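Local coordinates for protein 3-hydroxyacyl-thioester dehydratase X (Mycobacterium tuberculosis, PDB 3WEW) that catalyses the reversible dehydration of (3R)-3-hydroxyacyl-CoA thioesters to (2E)-enoyl-CoA, acting on a broad range of chain lengths with a preference for C8 to C12, at residues A26-L31 with G191-A196; H72-R77 with A116-T121; V87-E92 with L105-S110; Y212-A217 with P249-T254. All coordinates share one frame; numbering follows the deposited sequence.

Contact 1 of 4, residues A26-L31 with G191-A196; sequences AAVTGL and GMFTAA
The ring of Phe193 meets the last turn of helix 19-29 with its rim: Val28 O lies near the ring plane, 3.4 Å from Phe193 CE1, while Thr29 CA approaches the same corner obliquely. Elsewhere the ring meets Tyr162 edge-to-face and touches Lys158 and Ile159 of helix 156-166. This is a helix-to-helix contact of the hotdog fold, joining an N-terminal helix to helix 191-197 of the MaoC-like region. The chi1 of Phe193 (170°) sets CG opposite the backbone N and sends the ring past Thr29 CG2 in the direction contrary to that side chain. The Thr29 methyl also packs on Ala196, with CG2 3.8 Å from Ala196 CB; its OG1 instead bonds Tyr25 O one turn back. No hydrogen bond crosses between the two segments, and all five touching residues are buried. Helical geometry ends at Gly30, whose phi is positive (83°), and Leu31 N reaches back to Ala26 O at 3.0 Å. The chain then presents the Leu31 side chain to the second helix: CD2 lies 3.9 Å from Ala196 CB, and CD1 comes within 3.2 Å of Ala196 O.

Contact 2 of 4, residues H72-R77 with A116-T121; sequences HITQYR and AWHQVT
Backbone hydrogen bonds pair His72 with Val120 and Thr74 with His118, two bonds to each pair, between antiparallel strands whose axes approach to 4.5 Å. The bond from Thr74 N to His118 O is almost straight (176°). At the far end Ala116 O accepts twice: Arg77 N lies in its carbonyl plane on a lone pair at 3.2 Å, whereas Tyr76 N stands tilted from that plane. This double grip holds the chain where strand 67-75 gives way to a turn.

Apolar packing is concentrated on the buried face, where Ile73 crosses the Trp117 indole obliquely. Ile73 CG2 sits 3.1 Å above the ring plane, offset toward the rim, and CG1 is 3.6 Å from Trp117 CZ2. With chi1 at -170° the indole extends back over strand 67-75, and its NE1 is held by Leu39 O. Gln75 takes the indole edge, OE1 lying in the ring plane 3.6 Å from Trp117 CD1; its NE2 bonds Asp208 O.

The face of His72, Thr74, His118 and Val120 is more mixed and partly exposed. Beyond the strand end Tyr76 runs beside His118, its CE2 3.9 Å from His118 CB. His118 ND1 is hydrogen-bonded to Asn108 OD1, and His72 ND1 to Ser213 OG of the next strand.

Ala116 and Trp117 together face Val109, a classic beta bulge on the other side of strand 114-126. Both strands belong to the continuous antiparallel sheet of the hotdog fold, in which strand 67-75 joins strand 114-126 to strand 210-216.

Contact 3 of 4, residues V87-E92 with L105-S110; sequences VRVRAE and LVTNVS
Val106 is flanked by Arg90 and Glu92 of the partner strand. Arg90 lies alongside it, CG 4.1 Å from Val106 CB, while the end of Glu92 slants across the CG2 methyl, with Glu92 CD 3.7 Å from Val106 CG2. Val106 thus packs against the aliphatic stem of Arg90 and the end of Glu92, from CG to the carboxylate carbon. The two charged groups are linked to each other by a long salt bridge, Arg90 NE to Glu92 OE2, 3.5 Å. Paired backbone bonds join Val106 to Arg90, and that from Val106 N to Arg90 O is nearly straight (176°).

The segments lie in the two arms of the antiparallel beta hairpin 84-96/100-111, within the hotdog sheet.

Arg88 loses as much surface as Val106. Two backbone hydrogen bonds pair it with Asn108, whereas its guanidinium, carried on a chain bent at chi3, makes only a loose edge approach, NH1 being 4.2 Å from Asn108 CB. A water bridges the strands: it donates to Val106 O at 2.7 Å, accepts from Asn108 ND2 and binds Arg88 O weakly.

On the inner face Leu105 CD1 sits 4.0 Å from both Val89 CG1 and Ala91 CB, and Val50 of helix 47-55 covers Leu105. Next to it, the Thr107 side chain lies beside that of Val89, bringing OG1 to 3.5 Å from Val89 CG1.

Contact 4 of 4, residues Y212-A217 with P249-T254; sequences YSVRFA and PHLTAT
Tyr212, Val214 and Phe216 make up the tight side of this antiparallel pair, against Leu251 and Ala253. Val214 fits between the two rings: CG2 stands 3.4 Å above the Tyr212 plane and CG1 rests over a face of Phe216, each offset toward the rim. The Tyr212 edge meets Thr254 O in the ring plane, 3.4 Å from CD1, and its CE1 touches Ala253 CB at 3.7 Å. Leu251, with CG between the backbone N and the carbonyl carbon (chi1 64°), runs alongside Phe216 and places CD2 3.7 Å from Phe216 CE1. Ala253 CB is close to Ser213 O, at 3.1 Å. Helix 191-197 lies on this face, as in the hotdog fold, in which the sheet wraps a helix; Tyr212 OH bonds Ala195 O there.

The opposite face is looser and polar. Ser213 CB lies 3.5 Å from Thr254 OG1, and a water donates to Arg215 O while also bonding Thr252 OG1. The bent Arg215 side chain leads away from Thr252 to a salt bridge with Glu70.

Backbone bonds join Ser213 with Thr254 and Arg215 with Thr252. Beyond them the chain turns at His250, which with Leu251 forms a classic bulge facing Leu241. Ala217 N still reaches His250 O at 2.7 Å, but from 50° out of the carbonyl plane. Main-chain bonds thus align the strands and apolar contacts close the buried face between them; Phe216 on Ala195, Leu251 on Thr194 and the Tyr212 hydroxyl tie that face to the helix, while water and Glu70 take up polar groups on the other.

Contact 1 is wholly buried, a helix packing with mainly apolar side chains and no hydrogen bond across, whereas contacts 2, 3 and 4 are antiparallel strand pairs of one sheet, each with a buried and a more polar face. Contacts 2 and 3 are neighbours through strands 100-111 and 114-126, joined by the bond between Trp117 O and Val109 N. Contact 4 continues the sheet from contact 2 through Ile73 O to Tyr212 N, and meets contact 1 through helix 191-197. Contact 3 lies farthest out, its centre about 15 Å from the centre of the chain, and exposes two arginines; contacts 1 and 2 touch where Met192 packs on Ile73.

Contact 1 of 4, residues A26-L31 with G191-A196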
loop_
_atom_site.group_PDB
_atom_site.type_symbol
_atom_site.label_atom_id
_atom_site.label_comp_id
_atom_site.label_asym_id
_atom_site.label_seq_id
_atom_site.Cartn_x
_atom_site.Cartn_y
_atom_site.Cartn_z
ATOM N N ALA A 26 6.239 4.705 -10.335
ATOM C CA ALA A 26 7.339 5.411 -9.691
ATOM C C ALA A 26 7.182 6.926 -9.837
ATOM O O ALA A 26 7.335 7.673 -8.888
ATOM C CB ALA A 26 8.656 4.966 -10.307
ATOM N N ALA A 27 6.849 7.363 -11.043
ATOM C CA ALA A 27 6.562 8.796 -11.294
ATOM C C ALA A 27 5.552 9.381 -10.340
ATOM O O ALA A 27 5.806 10.444 -9.782
ATOM C CB ALA A 27 6.098 9.028 -12.721
ATOM N N VAL A 28 4.409 8.725 -10.160
ATOM C CA VAL A 28 3.337 9.347 -9.359
ATOM C C VAL A 28 3.578 9.269 -7.833
ATOM O O VAL A 28 3.177 10.153 -7.083
ATOM C CB VAL A 28 1.937 8.762 -9.697
ATOM C CG1 VAL A 28 1.776 7.335 -9.126
ATOM C CG2 VAL A 28 0.831 9.706 -9.177
ATOM N N THR A 29 4.203 8.200 -7.388
ATOM C CA THR A 29 4.582 8.042 -5.974
ATOM C C THR A 29 5.900 8.719 -5.640
ATOM O O THR A 29 6.197 8.861 -4.483
ATOM C CB THR A 29 4.704 6.562 -5.568
ATOM O OG1 THR A 29 5.683 5.892 -6.373
ATOM C CG2 THR A 29 3.356 5.883 -5.743
ATOM N N GLY A 30 6.682 9.161 -6.629
ATOM C CA GLY A 30 7.970 9.901 -6.357
ATOM C C GLY A 30 9.157 9.003 -6.060
ATOM O O GLY A 30 10.162 9.410 -5.478
ATOM N N LEU A 31 9.017 7.751 -6.434
ATOM C CA LEU A 31 10.048 6.758 -6.203
ATOM C C LEU A 31 10.930 6.649 -7.486
ATOM O O LEU A 31 10.544 7.167 -8.550
ATOM C CB LEU A 31 9.369 5.415 -5.881
ATOM C CG LEU A 31 9.139 4.975 -4.430
ATOM C CD1 LEU A 31 9.102 6.125 -3.457
ATOM C CD2 LEU A 31 7.943 4.047 -4.305
ATOM N N GLY A 191 -4.116 4.385 1.217
ATOM C CA GLY A 191 -3.072 4.240 2.206
ATOM C C GLY A 191 -1.765 3.825 1.551
ATOM O O GLY A 191 -0.680 4.308 1.940
ATOM N N MET A 192 -1.848 2.904 0.565
ATOM C CA MET A 192 -0.642 2.447 -0.101
ATOM C C MET A 192 0.032 3.502 -1.019
ATOM O O MET A 192 1.204 3.357 -1.375
ATOM C CB MET A 192 -0.891 1.125 -0.839
ATOM C CG MET A 192 -1.048 -0.049 0.115
ATOM S SD MET A 192 0.359 -0.252 1.204
ATOM C CE MET A 192 1.499 -1.016 0.056
ATOM N N PHE A 193 -0.669 4.572 -1.368
ATOM C CA PHE A 193 0.000 5.674 -2.054
ATOM C C PHE A 193 0.998 6.308 -1.081
ATOM O O PHE A 193 2.162 6.560 -1.382
ATOM C CB PHE A 193 -0.971 6.773 -2.539
ATOM C CG PHE A 193 -0.245 7.994 -3.032
ATOM C CD1 PHE A 193 0.178 8.083 -4.381
ATOM C CD2 PHE A 193 0.146 8.977 -2.150
ATOM C CE1 PHE A 193 0.917 9.141 -4.821
ATOM C CE2 PHE A 193 0.916 10.056 -2.596
ATOM C CZ PHE A 193 1.287 10.144 -3.929
ATOM N N THR A 194 0.466 6.593 0.084
ATOM C CA THR A 194 1.192 7.238 1.155
ATOM C C THR A 194 2.348 6.370 1.628
ATOM O O THR A 194 3.420 6.866 1.928
ATOM C CB THR A 194 0.217 7.508 2.323
ATOM O OG1 THR A 194 -0.798 8.450 1.912
ATOM C CG2 THR A 194 0.891 8.120 3.336
ATOM N N ALA A 195 2.125 5.065 1.709
ATOM C CA ALA A 195 3.168 4.165 2.152
ATOM C C ALA A 195 4.306 4.062 1.148
ATOM O O ALA A 195 5.419 3.838 1.544
ATOM C CB ALA A 195 2.596 2.791 2.447
ATOM N N ALA A 196 4.014 4.194 -0.136
ATOM C CA ALA A 196 5.050 4.292 -1.164
ATOM C C ALA A 196 5.791 5.627 -1.103
ATOM O O ALA A 196 6.988 5.663 -1.097
ATOM C CB ALA A 196 4.419 4.157 -2.557
#

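Contact 2 of 4, residues H72-R77 with A116-T121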
loop_
_atom_site.group_PDB
_atom_site.type_symbol
_atom_site.label_atom_id
_atom_site.label_comp_id
_atom_site.label_asym_id
_atom_site.label_seq_id
_atom_site.Cartn_x
_atom_site.Cartn_y
_atom_site.Cartn_z
ATOM N N HIS A 72 2.197 -5.336 6.028
ATOM C CA HIS A 72 3.503 -5.822 6.313
ATOM C C HIS A 72 4.029 -6.487 5.058
ATOM O O HIS A 72 3.453 -7.441 4.560
ATOM C CB HIS A 72 3.416 -6.796 7.462
ATOM C CG HIS A 72 2.884 -6.173 8.713
ATOM N ND1 HIS A 72 3.693 -5.526 9.625
ATOM C CD2 HIS A 72 1.618 -6.039 9.174
ATOM C CE1 HIS A 72 2.949 -5.032 10.602
ATOM N NE2 HIS A 72 1.686 -5.320 10.344
ATOM N N ILE A 73 5.125 -5.969 4.552
ATOM C CA ILE A 73 5.792 -6.482 3.383
ATOM C C ILE A 73 7.120 -7.080 3.863
ATOM O O ILE A 73 7.865 -6.444 4.630
ATOM C CB ILE A 73 6.032 -5.353 2.330
ATOM C CG1 ILE A 73 4.709 -4.959 1.626
ATOM C CG2 ILE A 73 7.018 -5.802 1.278
ATOM C CD1 ILE A 73 4.719 -3.651 0.854
ATOM N N THR A 74 7.402 -8.306 3.443
ATOM C CA THR A 74 8.745 -8.890 3.619
ATOM C C THR A 74 9.298 -9.231 2.252
ATOM O O THR A 74 8.788 -10.138 1.596
ATOM C CB THR A 74 8.736 -10.126 4.539
ATOM O OG1 THR A 74 8.045 -9.796 5.746
ATOM C CG2 THR A 74 10.141 -10.512 4.929
ATOM N N GLN A 75 10.293 -8.459 1.817
ATOM C CA GLN A 75 11.033 -8.742 0.597
ATOM C C GLN A 75 12.288 -9.559 0.878
ATOM O O GLN A 75 13.236 -9.069 1.518
ATOM C CB GLN A 75 11.450 -7.439 -0.085
ATOM C CG GLN A 75 12.203 -7.647 -1.386
ATOM C CD GLN A 75 12.309 -6.374 -2.196
ATOM O OE1 GLN A 75 11.348 -5.938 -2.834
ATOM N NE2 GLN A 75 13.480 -5.787 -2.208
ATOM N N TYR A 76 12.322 -10.783 0.355
ATOM C CA TYR A 76 13.480 -11.633 0.485
ATOM C C TYR A 76 14.494 -11.337 -0.624
ATOM O O TYR A 76 15.680 -11.513 -0.416
ATOM C CB TYR A 76 13.070 -13.113 0.460
ATOM C CG TYR A 76 12.119 -13.464 1.592
ATOM C CD1 TYR A 76 12.576 -13.525 2.917
ATOM C CD2 TYR A 76 10.757 -13.664 1.355
ATOM C CE1 TYR A 76 11.709 -13.811 3.960
ATOM C CE2 TYR A 76 9.890 -13.937 2.400
ATOM C CZ TYR A 76 10.367 -14.018 3.686
ATOM O OH TYR A 76 9.515 -14.279 4.716
ATOM N N ARG A 77 14.027 -10.943 -1.803
ATOM C CA ARG A 77 14.915 -10.505 -2.877
ATOM C C ARG A 77 14.172 -9.604 -3.847
ATOM O O ARG A 77 12.999 -9.777 -4.063
ATOM C CB ARG A 77 15.539 -11.673 -3.653
ATOM C CG ARG A 77 14.581 -12.767 -4.119
ATOM C CD ARG A 77 15.031 -13.415 -5.436
ATOM N NE ARG A 77 14.626 -12.559 -6.559
ATOM C CZ ARG A 77 14.725 -12.842 -7.864
ATOM N NH1 ARG A 77 15.202 -14.008 -8.306
ATOM N NH2 ARG A 77 14.315 -11.935 -8.744
ATOM N N ALA A 116 9.983 -14.331 -3.424
ATOM C CA ALA A 116 10.752 -13.100 -3.391
ATOM C C ALA A 116 10.155 -12.104 -2.419
ATOM O O ALA A 116 10.881 -11.361 -1.786
ATOM C CB ALA A 116 10.773 -12.504 -4.776
ATOM N N TRP A 117 8.828 -12.101 -2.271
ATOM C CA TRP A 117 8.168 -10.992 -1.653
ATOM C C TRP A 117 6.918 -11.520 -0.995
ATOM O O TRP A 117 6.154 -12.272 -1.617
ATOM C CB TRP A 117 7.841 -10.020 -2.761
ATOM C CG TRP A 117 7.349 -8.634 -2.415
ATOM C CD1 TRP A 117 8.097 -7.482 -2.275
ATOM C CD2 TRP A 117 5.982 -8.246 -2.248
ATOM N NE1 TRP A 117 7.263 -6.416 -1.993
ATOM C CE2 TRP A 117 5.964 -6.858 -2.015
ATOM C CE3 TRP A 117 4.765 -8.952 -2.279
ATOM C CZ2 TRP A 117 4.804 -6.173 -1.791
ATOM C CZ3 TRP A 117 3.607 -8.258 -2.075
ATOM C CH2 TRP A 117 3.629 -6.879 -1.837
ATOM N N HIS A 118 6.704 -11.123 0.260
ATOM C CA HIS A 118 5.626 -11.697 1.082
ATOM C C HIS A 118 4.910 -10.574 1.796
ATOM O O HIS A 118 5.544 -9.714 2.393
ATOM C CB HIS A 118 6.229 -12.702 2.084
ATOM C CG HIS A 118 5.301 -13.129 3.177
ATOM N ND1 HIS A 118 4.403 -14.176 3.041
ATOM C CD2 HIS A 118 5.151 -12.674 4.439
ATOM C CE1 HIS A 118 3.755 -14.351 4.182
ATOM N NE2 HIS A 118 4.168 -13.436 5.035
ATOM N N GLN A 119 3.595 -10.563 1.706
ATOM C CA GLN A 119 2.826 -9.474 2.274
ATOM C C GLN A 119 1.637 -9.927 3.073
ATOM O O GLN A 119 0.938 -10.810 2.637
ATOM C CB GLN A 119 2.308 -8.579 1.155
ATOM C CG GLN A 119 1.560 -7.334 1.639
ATOM C CD GLN A 119 1.062 -6.533 0.486
ATOM O OE1 GLN A 119 1.534 -5.416 0.248
ATOM N NE2 GLN A 119 0.136 -7.120 -0.293
ATOM N N VAL A 120 1.381 -9.263 4.209
ATOM C CA VAL A 120 0.126 -9.387 4.943
ATOM C C VAL A 120 -0.638 -8.046 4.932
ATOM O O VAL A 120 -0.163 -7.065 5.462
ATOM C CB VAL A 120 0.334 -9.827 6.399
ATOM C CG1 VAL A 120 -1.007 -10.014 7.072
ATOM C CG2 VAL A 120 1.091 -11.131 6.501
ATOM N N THR A 121 -1.819 -8.033 4.308
ATOM C CA THR A 121 -2.627 -6.842 4.159
ATOM C C THR A 121 -3.864 -6.992 5.048
ATOM O O THR A 121 -4.537 -8.009 4.993
ATOM C CB THR A 121 -3.039 -6.632 2.688
ATOM O OG1 THR A 121 -1.881 -6.332 1.867
ATOM C CG2 THR A 121 -4.112 -5.499 2.532
#

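Contact 3 of 4, residues V87-E92 with L105-S110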
loop_
_atom_site.group_PDB
_atom_site.type_symbol
_atom_site.label_atom_id
_atom_site.label_comp_id
_atom_site.label_asym_id
_atom_site.label_seq_id
_atom_site.Cartn_x
_atom_site.Cartn_y
_atom_site.Cartn_z
ATOM N N VAL A 87 1.901 -15.731 -8.350
ATOM C CA VAL A 87 1.175 -15.106 -7.241
ATOM C C VAL A 87 0.297 -16.127 -6.524
ATOM O O VAL A 87 -0.398 -16.884 -7.182
ATOM C CB VAL A 87 0.240 -13.994 -7.734
ATOM C CG1 VAL A 87 -0.569 -13.430 -6.561
ATOM C CG2 VAL A 87 1.024 -12.928 -8.473
ATOM N N ARG A 88 0.337 -16.129 -5.191
ATOM C CA ARG A 88 -0.632 -16.838 -4.351
ATOM C C ARG A 88 -1.191 -15.897 -3.299
ATOM O O ARG A 88 -0.428 -15.200 -2.628
ATOM C CB ARG A 88 -0.004 -18.024 -3.636
ATOM C CG ARG A 88 0.527 -19.067 -4.588
ATOM C CD ARG A 88 0.908 -20.400 -3.926
ATOM N NE ARG A 88 2.103 -20.982 -4.558
ATOM C CZ ARG A 88 3.379 -20.637 -4.277
ATOM N NH1 ARG A 88 3.703 -19.696 -3.341
ATOM N NH2 ARG A 88 4.363 -21.261 -4.937
ATOM N N VAL A 89 -2.521 -15.896 -3.166
ATOM C CA VAL A 89 -3.210 -15.148 -2.141
ATOM C C VAL A 89 -4.137 -16.076 -1.355
ATOM O O VAL A 89 -4.814 -16.921 -1.935
ATOM C CB VAL A 89 -4.060 -14.013 -2.745
ATOM C CG1 VAL A 89 -4.392 -12.983 -1.685
ATOM C CG2 VAL A 89 -3.341 -13.312 -3.892
ATOM N N ARG A 90 -4.127 -15.954 -0.033
ATOM C CA ARG A 90 -5.146 -16.558 0.801
ATOM C C ARG A 90 -5.639 -15.513 1.774
ATOM O O ARG A 90 -4.954 -14.544 2.072
ATOM C CB ARG A 90 -4.666 -17.794 1.568
ATOM C CG ARG A 90 -3.376 -17.569 2.342
ATOM C CD ARG A 90 -3.306 -18.136 3.768
ATOM N NE ARG A 90 -4.148 -19.315 4.033
ATOM C CZ ARG A 90 -4.051 -20.493 3.420
ATOM N NH1 ARG A 90 -3.156 -20.702 2.440
ATOM N NH2 ARG A 90 -4.885 -21.467 3.779
ATOM N N ALA A 91 -6.858 -15.712 2.246
ATOM C CA ALA A 91 -7.454 -14.835 3.191
ATOM C C ALA A 91 -7.558 -15.644 4.471
ATOM O O ALA A 91 -7.807 -16.831 4.419
ATOM C CB ALA A 91 -8.823 -14.418 2.695
ATOM N N GLU A 92 -7.372 -15.009 5.620
ATOM C CA GLU A 92 -7.338 -15.737 6.882
ATOM C C GLU A 92 -7.543 -14.749 8.042
ATOM O O GLU A 92 -7.515 -13.539 7.840
ATOM C CB GLU A 92 -6.005 -16.510 6.996
ATOM C CG GLU A 92 -4.766 -15.609 7.014
ATOM C CD GLU A 92 -3.471 -16.324 7.354
ATOM O OE1 GLU A 92 -2.881 -15.989 8.401
ATOM O OE2 GLU A 92 -3.029 -17.202 6.578
ATOM N N LEU A 105 -5.209 -10.644 4.314
ATOM C CA LEU A 105 -4.932 -11.142 2.975
ATOM C C LEU A 105 -3.433 -11.308 2.842
ATOM O O LEU A 105 -2.656 -10.336 2.954
ATOM C CB LEU A 105 -5.416 -10.174 1.920
ATOM C CG LEU A 105 -6.877 -10.218 1.468
ATOM C CD1 LEU A 105 -7.209 -11.449 0.633
ATOM C CD2 LEU A 105 -7.800 -10.110 2.638
ATOM N N VAL A 106 -3.034 -12.554 2.600
ATOM C CA VAL A 106 -1.654 -12.941 2.653
ATOM C C VAL A 106 -1.203 -13.334 1.277
ATOM O O VAL A 106 -1.682 -14.326 0.773
ATOM C CB VAL A 106 -1.472 -14.126 3.587
ATOM C CG1 VAL A 106 0.015 -14.481 3.676
ATOM C CG2 VAL A 106 -2.041 -13.809 4.971
ATOM N N THR A 107 -0.259 -12.588 0.712
ATOM C CA THR A 107 0.164 -12.750 -0.669
ATOM C C THR A 107 1.650 -13.136 -0.751
ATOM O O THR A 107 2.465 -12.573 -0.080
ATOM C CB THR A 107 -0.070 -11.433 -1.461
ATOM O OG1 THR A 107 -1.443 -11.043 -1.343
ATOM C CG2 THR A 107 0.232 -11.580 -2.890
ATOM N N ASN A 108 1.973 -14.098 -1.600
ATOM C CA ASN A 108 3.322 -14.579 -1.793
ATOM C C ASN A 108 3.645 -14.443 -3.238
ATOM O O ASN A 108 2.942 -14.976 -4.081
ATOM C CB ASN A 108 3.433 -16.020 -1.298
ATOM C CG ASN A 108 3.476 -16.065 0.237
ATOM O OD1 ASN A 108 4.435 -15.613 0.828
ATOM N ND2 ASN A 108 2.392 -16.486 0.878
ATOM N N VAL A 109 4.687 -13.677 -3.540
ATOM C CA VAL A 109 5.066 -13.433 -4.926
ATOM C C VAL A 109 6.390 -14.119 -5.209
ATOM O O VAL A 109 7.382 -13.885 -4.501
ATOM C CB VAL A 109 5.120 -11.926 -5.260
ATOM C CG1 VAL A 109 5.538 -11.699 -6.714
ATOM C CG2 VAL A 109 3.751 -11.293 -5.017
ATOM N N SER A 110 6.403 -14.953 -6.262
ATOM C CA SER A 110 7.562 -15.780 -6.589
ATOM C C SER A 110 8.178 -15.434 -7.902
ATOM O O SER A 110 7.496 -14.971 -8.814
ATOM C CB SER A 110 7.150 -17.235 -6.596
ATOM O OG SER A 110 6.736 -17.541 -5.276
HETATM O O HOH W 1 -0.471 -16.677 0.101
#

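Contact 4 of 4, residues Y212-A217 with P249-T254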
loop_
_atom_site.group_PDB
_atom_site.type_symbol
_atom_site.label_atom_id
_atom_site.label_comp_id
_atom_site.label_asym_id
_atom_site.label_seq_id
_atom_site.Cartn_x
_atom_site.Cartn_y
_atom_site.Cartn_z
ATOM N N TYR A 212 9.006 -4.065 5.748
ATOM C CA TYR A 212 8.422 -2.750 5.893
ATOM C C TYR A 212 7.080 -2.912 6.515
ATOM O O TYR A 212 6.240 -3.485 5.896
ATOM C CB TYR A 212 8.249 -2.127 4.511
ATOM C CG TYR A 212 7.605 -0.790 4.433
ATOM C CD1 TYR A 212 7.767 0.195 5.463
ATOM C CD2 TYR A 212 6.881 -0.440 3.286
ATOM C CE1 TYR A 212 7.167 1.453 5.340
ATOM C CE2 TYR A 212 6.285 0.820 3.158
ATOM C CZ TYR A 212 6.426 1.759 4.175
ATOM O OH TYR A 212 5.866 3.000 3.976
ATOM N N SER A 213 6.878 -2.391 7.723
ATOM C CA SER A 213 5.601 -2.550 8.437
ATOM C C SER A 213 4.914 -1.241 8.605
ATOM O O SER A 213 5.520 -0.336 9.153
ATOM C CB SER A 213 5.833 -3.138 9.816
ATOM O OG SER A 213 6.328 -4.469 9.670
ATOM N N VAL A 214 3.655 -1.152 8.164
ATOM C CA VAL A 214 2.854 0.085 8.290
ATOM C C VAL A 214 1.519 -0.050 9.070
ATOM O O VAL A 214 0.758 -0.989 8.864
ATOM C CB VAL A 214 2.477 0.634 6.886
ATOM C CG1 VAL A 214 1.891 2.022 6.973
ATOM C CG2 VAL A 214 3.704 0.673 6.022
ATOM N N ARG A 215 1.233 0.956 9.893
ATOM C CA ARG A 215 0.010 1.061 10.646
ATOM C C ARG A 215 -0.662 2.339 10.212
ATOM O O ARG A 215 -0.172 3.398 10.548
ATOM C CB ARG A 215 0.317 1.143 12.152
ATOM C CG ARG A 215 0.306 -0.180 12.956
ATOM C CD ARG A 215 -0.681 -0.114 14.163
ATOM N NE ARG A 215 -1.920 -0.923 13.995
ATOM C CZ ARG A 215 -2.974 -0.643 13.199
ATOM N NH1 ARG A 215 -3.017 0.452 12.436
ATOM N NH2 ARG A 215 -4.005 -1.488 13.148
ATOM N N PHE A 216 -1.790 2.247 9.509
ATOM C CA PHE A 216 -2.523 3.427 9.046
ATOM C C PHE A 216 -3.385 3.965 10.157
ATOM O O PHE A 216 -3.995 3.199 10.893
ATOM C CB PHE A 216 -3.397 3.103 7.832
ATOM C CG PHE A 216 -2.592 2.757 6.620
ATOM C CD1 PHE A 216 -1.816 3.731 5.994
ATOM C CD2 PHE A 216 -2.521 1.454 6.150
ATOM C CE1 PHE A 216 -1.010 3.422 4.917
ATOM C CE2 PHE A 216 -1.726 1.160 5.052
ATOM C CZ PHE A 216 -0.972 2.139 4.432
ATOM N N ALA A 217 -3.459 5.291 10.269
ATOM C CA ALA A 217 -4.319 5.922 11.279
ATOM C C ALA A 217 -5.372 6.827 10.626
ATOM O O ALA A 217 -6.327 6.343 10.057
ATOM C CB ALA A 217 -3.463 6.685 12.309
ATOM N N PRO A 249 -1.397 11.787 13.463
ATOM C CA PRO A 249 -0.676 10.798 12.666
ATOM C C PRO A 249 -1.553 10.159 11.626
ATOM O O PRO A 249 -2.662 9.738 11.948
ATOM C CB PRO A 249 -0.274 9.725 13.695
ATOM C CG PRO A 249 -0.542 10.341 15.028
ATOM C CD PRO A 249 -1.726 11.234 14.783
ATOM N N HIS A 250 -1.046 10.091 10.394
ATOM C CA HIS A 250 -1.679 9.347 9.282
ATOM C C HIS A 250 -1.169 7.929 9.214
ATOM O O HIS A 250 -1.896 6.994 8.837
ATOM C CB HIS A 250 -1.367 10.013 7.955
ATOM C CG HIS A 250 -2.008 11.356 7.788
ATOM N ND1 HIS A 250 -3.368 11.553 7.925
ATOM C CD2 HIS A 250 -1.480 12.561 7.464
ATOM C CE1 HIS A 250 -3.646 12.827 7.697
ATOM N NE2 HIS A 250 -2.520 13.456 7.399
ATOM N N LEU A 251 0.103 7.775 9.552
ATOM C CA LEU A 251 0.664 6.453 9.713
ATOM C C LEU A 251 1.977 6.477 10.453
ATOM O O LEU A 251 2.633 7.525 10.526
ATOM C CB LEU A 251 0.886 5.793 8.352
ATOM C CG LEU A 251 1.892 6.425 7.397
ATOM C CD1 LEU A 251 3.346 6.044 7.649
ATOM C CD2 LEU A 251 1.477 5.968 6.016
ATOM N N THR A 252 2.351 5.306 10.957
ATOM C CA THR A 252 3.675 5.074 11.567
ATOM C C THR A 252 4.188 3.833 10.921
ATOM O O THR A 252 3.427 2.980 10.592
ATOM C CB THR A 252 3.571 4.812 13.092
ATOM O OG1 THR A 252 2.586 3.812 13.307
ATOM C CG2 THR A 252 3.127 6.064 13.831
ATOM N N ALA A 253 5.478 3.707 10.747
ATOM C CA ALA A 253 6.026 2.540 10.112
ATOM C C ALA A 253 7.465 2.280 10.506
ATOM O O ALA A 253 8.169 3.165 10.987
ATOM C CB ALA A 253 5.945 2.716 8.609
ATOM N N THR A 254 7.916 1.066 10.251
ATOM C CA THR A 254 9.278 0.711 10.487
ATOM C C THR A 254 9.825 0.110 9.211
ATOM O O THR A 254 9.115 -0.596 8.520
ATOM C CB THR A 254 9.375 -0.341 11.604
ATOM O OG1 THR A 254 8.606 -1.505 11.238
ATOM C CG2 THR A 254 8.819 0.214 12.912
HETATM O O HOH W 2 -0.280 4.573 13.284
#